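Local coordinates for DUF2787 domain-containing protein (Vibrio cholerae, PDB 2V1L), which is of unknown function but is encoded on a pathogenicity island and shares structural homology with the human p32 protein, at residues Lys15-Leu20 and Ser128-Tyr133; Pro59-Leu64 and Ile74-Asp79; Leu94-Gln99 and Glu121-Trp126. All coordinates share one frame; numbering follows the deposited sequence.

Interaction 1 (Lys15-Leu20 and Ser128-Tyr133)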
# COMPACT_ATOMS: atom_id res chain seq x y z
N LYS A 15 -4.15 -4.97 -12.18
CA LYS A 15 -3.34 -4.41 -13.27
C LYS A 15 -3.12 -2.90 -13.14
O LYS A 15 -1.98 -2.45 -13.24
CB LYS A 15 -3.93 -4.80 -14.63
CG LYS A 15 -3.67 -6.26 -14.95
CD LYS A 15 -4.40 -6.67 -16.20
CE LYS A 15 -3.65 -7.80 -16.87
NZ LYS A 15 -2.36 -7.27 -17.41
N PRO A 16 -4.18 -2.11 -12.89
CA PRO A 16 -3.92 -0.69 -12.64
C PRO A 16 -2.96 -0.41 -11.47
O PRO A 16 -2.21 0.56 -11.51
CB PRO A 16 -5.32 -0.15 -12.33
CG PRO A 16 -6.23 -1.08 -13.02
CD PRO A 16 -5.62 -2.41 -12.87
N PHE A 17 -2.97 -1.27 -10.44
CA PHE A 17 -2.06 -1.09 -9.31
C PHE A 17 -0.64 -1.43 -9.76
O PHE A 17 0.28 -0.72 -9.44
CB PHE A 17 -2.50 -1.94 -8.12
CG PHE A 17 -1.76 -1.63 -6.83
CD1 PHE A 17 -2.13 -0.55 -6.04
CD2 PHE A 17 -0.72 -2.46 -6.39
CE1 PHE A 17 -1.46 -0.29 -4.85
CE2 PHE A 17 -0.04 -2.19 -5.19
CZ PHE A 17 -0.41 -1.10 -4.42
N HIS A 18 -0.47 -2.48 -10.53
CA HIS A 18 0.88 -2.80 -11.07
C HIS A 18 1.43 -1.71 -11.96
O HIS A 18 2.60 -1.33 -11.84
CB HIS A 18 0.89 -4.15 -11.77
CG HIS A 18 0.72 -5.31 -10.84
ND1 HIS A 18 -0.16 -6.34 -11.09
CD2 HIS A 18 1.32 -5.60 -9.66
CE1 HIS A 18 -0.09 -7.23 -10.11
NE2 HIS A 18 0.80 -6.80 -9.24
N ALA A 19 0.57 -1.18 -12.83
CA ALA A 19 0.86 -0.02 -13.68
C ALA A 19 1.26 1.23 -12.89
O ALA A 19 2.15 1.95 -13.32
CB ALA A 19 -0.34 0.28 -14.61
N LEU A 20 0.57 1.52 -11.78
CA LEU A 20 1.03 2.60 -10.90
C LEU A 20 2.43 2.33 -10.36
O LEU A 20 3.31 3.20 -10.42
CB LEU A 20 0.05 2.86 -9.74
CG LEU A 20 0.51 3.83 -8.64
CD1 LEU A 20 0.78 5.27 -9.16
CD2 LEU A 20 -0.47 3.87 -7.52
N SER A 128 -9.13 0.04 -4.60
CA SER A 128 -10.05 0.89 -5.39
C SER A 128 -10.06 2.36 -4.89
O SER A 128 -9.98 3.33 -5.66
CB SER A 128 -11.47 0.24 -5.31
OG SER A 128 -12.50 1.18 -5.60
N ASN A 129 -10.09 2.52 -3.57
CA ASN A 129 -9.94 3.84 -2.95
C ASN A 129 -8.58 4.47 -3.27
O ASN A 129 -8.50 5.58 -3.79
CB ASN A 129 -10.13 3.71 -1.43
CG ASN A 129 -11.59 3.51 -1.02
OD1 ASN A 129 -11.89 3.27 0.16
ND2 ASN A 129 -12.51 3.61 -1.97
N PHE A 130 -7.51 3.77 -2.95
CA PHE A 130 -6.14 4.28 -3.17
C PHE A 130 -5.90 4.70 -4.63
O PHE A 130 -5.35 5.76 -4.88
CB PHE A 130 -5.11 3.24 -2.75
CG PHE A 130 -3.68 3.65 -3.00
CD1 PHE A 130 -3.08 4.64 -2.23
CD2 PHE A 130 -2.93 3.00 -3.97
CE1 PHE A 130 -1.72 5.00 -2.46
CE2 PHE A 130 -1.57 3.34 -4.20
CZ PHE A 130 -0.98 4.34 -3.43
N LEU A 131 -6.31 3.85 -5.56
CA LEU A 131 -6.21 4.19 -7.00
C LEU A 131 -7.01 5.44 -7.41
O LEU A 131 -6.51 6.25 -8.19
CB LEU A 131 -6.54 2.98 -7.91
CG LEU A 131 -5.49 1.86 -7.82
CD1 LEU A 131 -5.91 0.62 -8.59
CD2 LEU A 131 -4.07 2.36 -8.25
N ALA A 132 -8.21 5.61 -6.85
CA ALA A 132 -8.95 6.86 -7.03
C ALA A 132 -8.19 8.09 -6.52
O ALA A 132 -8.15 9.14 -7.19
CB ALA A 132 -10.34 6.79 -6.41
N TYR A 133 -7.60 7.97 -5.34
CA TYR A 133 -6.84 9.05 -4.69
C TYR A 133 -5.64 9.45 -5.53
O TYR A 133 -5.42 10.62 -5.78
CB TYR A 133 -6.29 8.60 -3.32
CG TYR A 133 -7.35 8.19 -2.32
CD1 TYR A 133 -8.67 8.58 -2.47
CD2 TYR A 133 -7.00 7.39 -1.20
CE1 TYR A 133 -9.64 8.21 -1.54
CE2 TYR A 133 -7.96 7.01 -0.26
CZ TYR A 133 -9.26 7.42 -0.44
OH TYR A 133 -10.21 7.03 0.46
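Phe17 and Phe130 each carry CG anti to the backbone N (chi1 -170° and 177°), and this shared torsion brings both side chains into the space between two helices, where they cross at about a right angle. Leu131 takes the other choice, with CG anti to its carbonyl carbon, and its isobutyl group reaches straight into the gap. The motif is a helix-helix contact made wholly of apolar side chains: the segments 15-20 and 128-133, from near the two ends of the chain, run in broadly the same direction, inclined by 45°. Their axes stay 10.7 Å apart at the closest point, so it is side chains rather than backbones that fill the interface.

Leu131 is the central wedge. Its CD1 methyl rests against Pro16 CB, 3.9 Å away, and lies near the backbone N of Phe17, while CD2 turns toward the Phe17 ring and the tip of Leu20. The Leu20 and Leu131 side chains slide past one another in opposite directions, CD2 beside CD2. Deeper in, Phe130 CD2 lies at the edge of the Phe17 ring, near its plane, 3.7 Å from Phe17 CE1. The Phe130 ring also meets Phe45 edge-to-face, and Phe17 packs on Ile62, Ile74 and Ile77, so the helix pair is seated on the sheet through its two phenylalanines. Pro16, by contrast, lies at the exposed margin. On the Leu20 side it is the CD2 methyl that touches, 3.5 Å from Phe130 CE2.

Interaction 2 (Pro59-Leu64 and Ile74-Asp79)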
# COMPACT_ATOMS: atom_id res chain seq x y z
N PRO A 59 -1.52 8.56 4.92
CA PRO A 59 -0.27 8.22 4.22
C PRO A 59 -0.21 6.75 3.90
O PRO A 59 -0.77 5.95 4.63
CB PRO A 59 0.84 8.55 5.26
CG PRO A 59 0.18 9.30 6.30
CD PRO A 59 -1.28 9.03 6.30
N VAL A 60 0.48 6.38 2.83
CA VAL A 60 0.61 4.99 2.46
C VAL A 60 2.08 4.72 2.20
O VAL A 60 2.76 5.54 1.59
CB VAL A 60 -0.22 4.66 1.21
CG1 VAL A 60 0.13 3.34 0.69
CG2 VAL A 60 -1.75 4.75 1.49
N GLU A 61 2.55 3.57 2.67
CA GLU A 61 3.88 3.03 2.37
C GLU A 61 3.79 1.68 1.68
O GLU A 61 3.06 0.79 2.12
CB GLU A 61 4.71 2.92 3.66
CG GLU A 61 6.14 2.45 3.43
CD GLU A 61 7.00 2.46 4.69
OE1 GLU A 61 7.12 3.53 5.33
OE2 GLU A 61 7.58 1.39 5.02
N ILE A 62 4.55 1.52 0.60
CA ILE A 62 4.63 0.27 -0.11
C ILE A 62 6.10 -0.15 -0.27
O ILE A 62 6.93 0.67 -0.64
CB ILE A 62 3.95 0.34 -1.51
CG1 ILE A 62 2.47 0.73 -1.36
CG2 ILE A 62 4.11 -1.01 -2.24
CD1 ILE A 62 1.84 1.47 -2.57
N ALA A 63 6.40 -1.43 -0.00
CA ALA A 63 7.76 -1.94 -0.12
C ALA A 63 7.93 -3.04 -1.14
O ALA A 63 7.17 -4.02 -1.18
CB ALA A 63 8.30 -2.41 1.23
N LEU A 64 8.97 -2.88 -1.93
CA LEU A 64 9.26 -3.80 -3.02
C LEU A 64 10.73 -4.17 -2.96
O LEU A 64 11.58 -3.34 -2.62
CB LEU A 64 8.96 -3.12 -4.37
CG LEU A 64 7.64 -2.38 -4.60
CD1 LEU A 64 7.76 -1.47 -5.81
CD2 LEU A 64 6.51 -3.34 -4.81
N ILE A 74 6.13 -7.40 -4.28
CA ILE A 74 5.52 -6.49 -3.32
C ILE A 74 5.65 -7.09 -1.92
O ILE A 74 5.16 -8.19 -1.66
CB ILE A 74 4.04 -6.15 -3.66
CG1 ILE A 74 3.47 -5.13 -2.68
CG2 ILE A 74 3.17 -7.39 -3.63
CD1 ILE A 74 2.37 -4.35 -3.28
N GLU A 75 6.35 -6.37 -1.05
CA GLU A 75 6.66 -6.84 0.31
C GLU A 75 5.52 -6.61 1.29
O GLU A 75 5.05 -7.53 1.94
CB GLU A 75 7.93 -6.17 0.83
CG GLU A 75 9.10 -6.33 -0.11
CD GLU A 75 9.75 -7.69 -0.00
OE1 GLU A 75 9.07 -8.71 -0.28
OE2 GLU A 75 10.95 -7.72 0.35
N TYR A 76 5.10 -5.36 1.41
CA TYR A 76 3.95 -5.03 2.20
C TYR A 76 3.31 -3.74 1.71
O TYR A 76 3.94 -2.95 1.02
CB TYR A 76 4.35 -4.89 3.68
CG TYR A 76 5.38 -3.81 3.95
CD1 TYR A 76 6.72 -4.14 4.16
CD2 TYR A 76 5.02 -2.46 4.00
CE1 TYR A 76 7.68 -3.17 4.42
CE2 TYR A 76 5.97 -1.46 4.27
CZ TYR A 76 7.30 -1.84 4.47
OH TYR A 76 8.26 -0.88 4.71
N ILE A 77 2.06 -3.53 2.10
CA ILE A 77 1.38 -2.25 1.88
C ILE A 77 0.81 -1.81 3.22
O ILE A 77 0.08 -2.57 3.83
CB ILE A 77 0.20 -2.40 0.85
CG1 ILE A 77 0.72 -2.88 -0.49
CG2 ILE A 77 -0.55 -1.06 0.69
CD1 ILE A 77 -0.39 -3.22 -1.50
N THR A 78 1.14 -0.59 3.65
CA THR A 78 0.63 -0.03 4.89
C THR A 78 -0.01 1.34 4.68
O THR A 78 0.58 2.22 4.04
CB THR A 78 1.75 0.11 5.95
OG1 THR A 78 2.46 -1.13 6.04
CG2 THR A 78 1.18 0.43 7.34
N ASP A 79 -1.20 1.49 5.26
CA ASP A 79 -1.99 2.71 5.34
C ASP A 79 -1.95 3.13 6.81
O ASP A 79 -2.20 2.30 7.71
CB ASP A 79 -3.43 2.37 4.90
CG ASP A 79 -4.41 3.48 5.13
OD1 ASP A 79 -4.52 4.00 6.25
OD2 ASP A 79 -5.12 3.84 4.18
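Glu61 and Thr78 form the regular heart of this antiparallel beta hairpin, a hydrogen-bonded pair in which each backbone N-H reaches the other residue's carbonyl oxygen. Glu61 N to Thr78 O and Thr78 N to Glu61 O both measure 2.8 Å, and the second is nearly straight, at 173°. On either side of this pair, Val60 with Asp79 and Ile62 with Ile77 are non-hydrogen-bonded pairs.

The tightly packed face carries Val60, Ile62, Leu64, Ile74 and Ile77. Asp79 points to it too, buried, with OD1 hydrogen-bonded to His58 ND1. Ile62 and Ile77 lie side by side and point the same way, Ile62 CG1 coming 4.1 Å from Ile77 CG2, while Ile62 CG2 touches the CD1 tip of Ile74. Leu64 lays its CD2 methyl against Ile74 CA at 3.6 Å.

The other face is looser toward solvent at Glu61 and Tyr76, which are partly exposed, though Ala63 and Thr78 there are buried. A classic beta bulge breaks the regular pairing: Glu75, also partly exposed, and Tyr76 together face Ala63. Tyr76 CG sits between the backbone N and the carbonyl carbon (chi1 60°), which folds the ring back over Ala63. The Ala63 methyl makes a CH-pi contact, with CB 3.6 Å from the centroid of the Tyr76 ring. The extended Glu61 chain brings OE2 to the edge of the same ring, only 2.4 Å from Tyr76 OH, so short that the length is doubtful even if a hydrogen bond is likely.

Strand 41-46 flanks segment 59-64 and strand 95-97 flanks segment 74-79, where Thr78 OG1 is hydrogen-bonded to Asp95 OD1. Helices 15-29 and 117-135 cover the isoleucine face, through Phe17 on one and Tyr123, Trp126 and Phe130 on the other.

Interaction 3 (Leu94-Gln99 and Glu121-Trp126)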
# COMPACT_ATOMS: atom_id res chain seq x y z
N LEU A 94 -4.30 -0.04 8.20
CA LEU A 94 -4.45 -1.26 7.43
C LEU A 94 -3.05 -1.65 7.02
O LEU A 94 -2.25 -0.79 6.64
CB LEU A 94 -5.22 -1.00 6.14
CG LEU A 94 -6.73 -0.75 6.16
CD1 LEU A 94 -7.03 0.69 5.90
CD2 LEU A 94 -7.35 -1.59 5.02
N ASP A 95 -2.77 -2.93 7.06
CA ASP A 95 -1.44 -3.43 6.68
C ASP A 95 -1.63 -4.74 5.93
O ASP A 95 -2.38 -5.61 6.39
CB ASP A 95 -0.56 -3.64 7.92
CG ASP A 95 0.86 -4.05 7.58
OD1 ASP A 95 1.60 -3.27 6.94
OD2 ASP A 95 1.23 -5.18 7.94
N PHE A 96 -1.01 -4.87 4.76
CA PHE A 96 -1.05 -6.13 4.02
C PHE A 96 0.38 -6.58 3.92
O PHE A 96 1.15 -5.95 3.24
CB PHE A 96 -1.69 -5.95 2.62
CG PHE A 96 -3.09 -5.40 2.67
CD1 PHE A 96 -4.17 -6.24 2.98
CD2 PHE A 96 -3.33 -4.03 2.46
CE1 PHE A 96 -5.50 -5.71 3.05
CE2 PHE A 96 -4.64 -3.51 2.51
CZ PHE A 96 -5.71 -4.35 2.83
N ASP A 97 0.75 -7.63 4.63
CA ASP A 97 2.16 -8.02 4.71
C ASP A 97 2.37 -9.29 3.88
O ASP A 97 1.99 -10.38 4.29
CB ASP A 97 2.58 -8.22 6.18
CG ASP A 97 4.09 -8.41 6.35
OD1 ASP A 97 4.75 -9.01 5.47
OD2 ASP A 97 4.63 -7.97 7.38
N PHE A 98 2.93 -9.13 2.68
CA PHE A 98 3.02 -10.26 1.75
C PHE A 98 4.20 -11.21 2.10
O PHE A 98 4.06 -12.42 1.99
CB PHE A 98 3.03 -9.76 0.28
CG PHE A 98 1.81 -8.95 -0.08
CD1 PHE A 98 0.58 -9.56 -0.24
CD2 PHE A 98 1.88 -7.57 -0.19
CE1 PHE A 98 -0.55 -8.82 -0.54
CE2 PHE A 98 0.76 -6.83 -0.49
CZ PHE A 98 -0.46 -7.45 -0.66
N GLN A 99 5.32 -10.64 2.55
CA GLN A 99 6.45 -11.39 3.10
C GLN A 99 5.99 -12.44 4.11
O GLN A 99 6.43 -13.59 4.09
CB GLN A 99 7.41 -10.44 3.83
CG GLN A 99 8.26 -9.56 2.95
CD GLN A 99 9.13 -8.54 3.73
OE1 GLN A 99 8.68 -7.91 4.71
NE2 GLN A 99 10.36 -8.36 3.28
N GLU A 121 -11.87 -8.86 0.40
CA GLU A 121 -12.81 -7.75 0.28
C GLU A 121 -12.21 -6.45 0.82
O GLU A 121 -12.32 -5.39 0.20
CB GLU A 121 -14.11 -8.08 1.02
CG GLU A 121 -15.17 -6.93 1.03
CD GLU A 121 -15.91 -6.75 -0.32
OE1 GLU A 121 -15.96 -7.72 -1.13
OE2 GLU A 121 -16.44 -5.63 -0.58
N LEU A 122 -11.54 -6.55 1.97
CA LEU A 122 -10.85 -5.42 2.54
C LEU A 122 -9.79 -4.89 1.55
O LEU A 122 -9.69 -3.69 1.33
CB LEU A 122 -10.20 -5.89 3.84
CG LEU A 122 -9.63 -5.00 4.89
CD1 LEU A 122 -10.72 -4.15 5.54
CD2 LEU A 122 -8.95 -5.92 5.92
N TYR A 123 -9.00 -5.77 0.96
CA TYR A 123 -7.96 -5.34 0.03
C TYR A 123 -8.54 -4.67 -1.25
O TYR A 123 -8.05 -3.64 -1.73
CB TYR A 123 -7.05 -6.50 -0.39
CG TYR A 123 -6.03 -5.98 -1.37
CD1 TYR A 123 -4.91 -5.31 -0.93
CD2 TYR A 123 -6.27 -6.03 -2.76
CE1 TYR A 123 -4.01 -4.74 -1.84
CE2 TYR A 123 -5.36 -5.49 -3.65
CZ TYR A 123 -4.26 -4.84 -3.17
OH TYR A 123 -3.36 -4.27 -4.04
N GLN A 124 -9.60 -5.26 -1.78
CA GLN A 124 -10.21 -4.74 -3.00
C GLN A 124 -10.78 -3.35 -2.80
O GLN A 124 -10.67 -2.52 -3.67
CB GLN A 124 -11.34 -5.67 -3.46
CG GLN A 124 -10.82 -6.96 -4.07
CD GLN A 124 -11.97 -7.83 -4.49
OE1 GLN A 124 -13.02 -7.86 -3.82
NE2 GLN A 124 -11.82 -8.50 -5.63
N LEU A 125 -11.42 -3.14 -1.66
CA LEU A 125 -11.92 -1.83 -1.30
C LEU A 125 -10.82 -0.85 -1.05
O LEU A 125 -10.87 0.24 -1.57
CB LEU A 125 -12.85 -1.90 -0.08
CG LEU A 125 -14.19 -2.57 -0.32
CD1 LEU A 125 -14.73 -3.14 1.01
CD2 LEU A 125 -15.21 -1.62 -0.93
N TRP A 126 -9.83 -1.22 -0.24
CA TRP A 126 -8.66 -0.37 -0.02
C TRP A 126 -8.02 0.06 -1.35
O TRP A 126 -7.69 1.25 -1.55
CB TRP A 126 -7.57 -1.08 0.82
CG TRP A 126 -6.38 -0.18 0.93
CD1 TRP A 126 -6.24 0.86 1.78
CD2 TRP A 126 -5.23 -0.17 0.07
NE1 TRP A 126 -5.06 1.50 1.54
CE2 TRP A 126 -4.42 0.89 0.49
CE3 TRP A 126 -4.80 -0.98 -0.99
CZ2 TRP A 126 -3.19 1.17 -0.11
CZ3 TRP A 126 -3.58 -0.68 -1.61
CH2 TRP A 126 -2.80 0.39 -1.16
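An aromatic cluster of Phe96, Tyr123 and Trp126 joins the short strand 95-97 to helix 117-135, in a buried layer where the helix lies across the sheet. Phe96 is the middle member. The edge of Tyr123 is directed at one face of the Phe96 ring, with Tyr123 CD1 poised over its centre; the centroids are 5.1 Å apart and the planes stand at 83°, a T-shaped arrangement. With CG anti to the backbone N, the Tyr123 side chain leaves the helix in the direction that brings CD1 to this place. The far rim of Phe96 meets the start of the same residue, CZ lying 3.7 Å from Tyr123 CA, so the ring touches the helix backbone itself.

Trp126, one turn further along, meets Phe96 differently. Phe96 CE2 comes obliquely to the indole, 4.1 Å from Trp126 CG, and the two side chains slide past each other in opposite directions. The phenyl and five-membered ring planes are inclined by 55°, neither stacked nor perpendicular.

Leu94 extends the apolar contact beyond the aromatic rings by forking its methyls: CD2 comes 4.1 Å from Leu122 CG, while CD1 approaches Trp126 CD1 at 4.2 Å. The phenolic end of Tyr123 has its own polar partner, its OH being hydrogen-bonded to Glu127 OE1. Phe103, on the adjoining strand, touches both Phe96 and Leu122. Crossing at 115° with axes 10.5 Å apart, strand and helix form the layered packing of an alpha+beta fold, helices on one face of an antiparallel sheet.

The three contacts build one continuous apolar layer between an antiparallel sheet and the two helices that cover it. Interactions 1 and 3 share helix 117-135 and have centres about 13 Å apart; interactions 2 and 3 reach neighbouring strands, 72-82 and 95-97, with centres about 10 Å apart. Along the chain, interaction 2 closes before interaction 3 opens, and interaction 1 spans both by bringing helix 15-29 to the late helix. Phe17 connects all three, since its CZ lies 3.6 Å from Ile77 CD1 and its CE1 is 3.9 Å from Trp126 CZ3. Helices from near the beginning and near the end of the chain are thereby brought together over the hairpin, within a single DUF2787 family region.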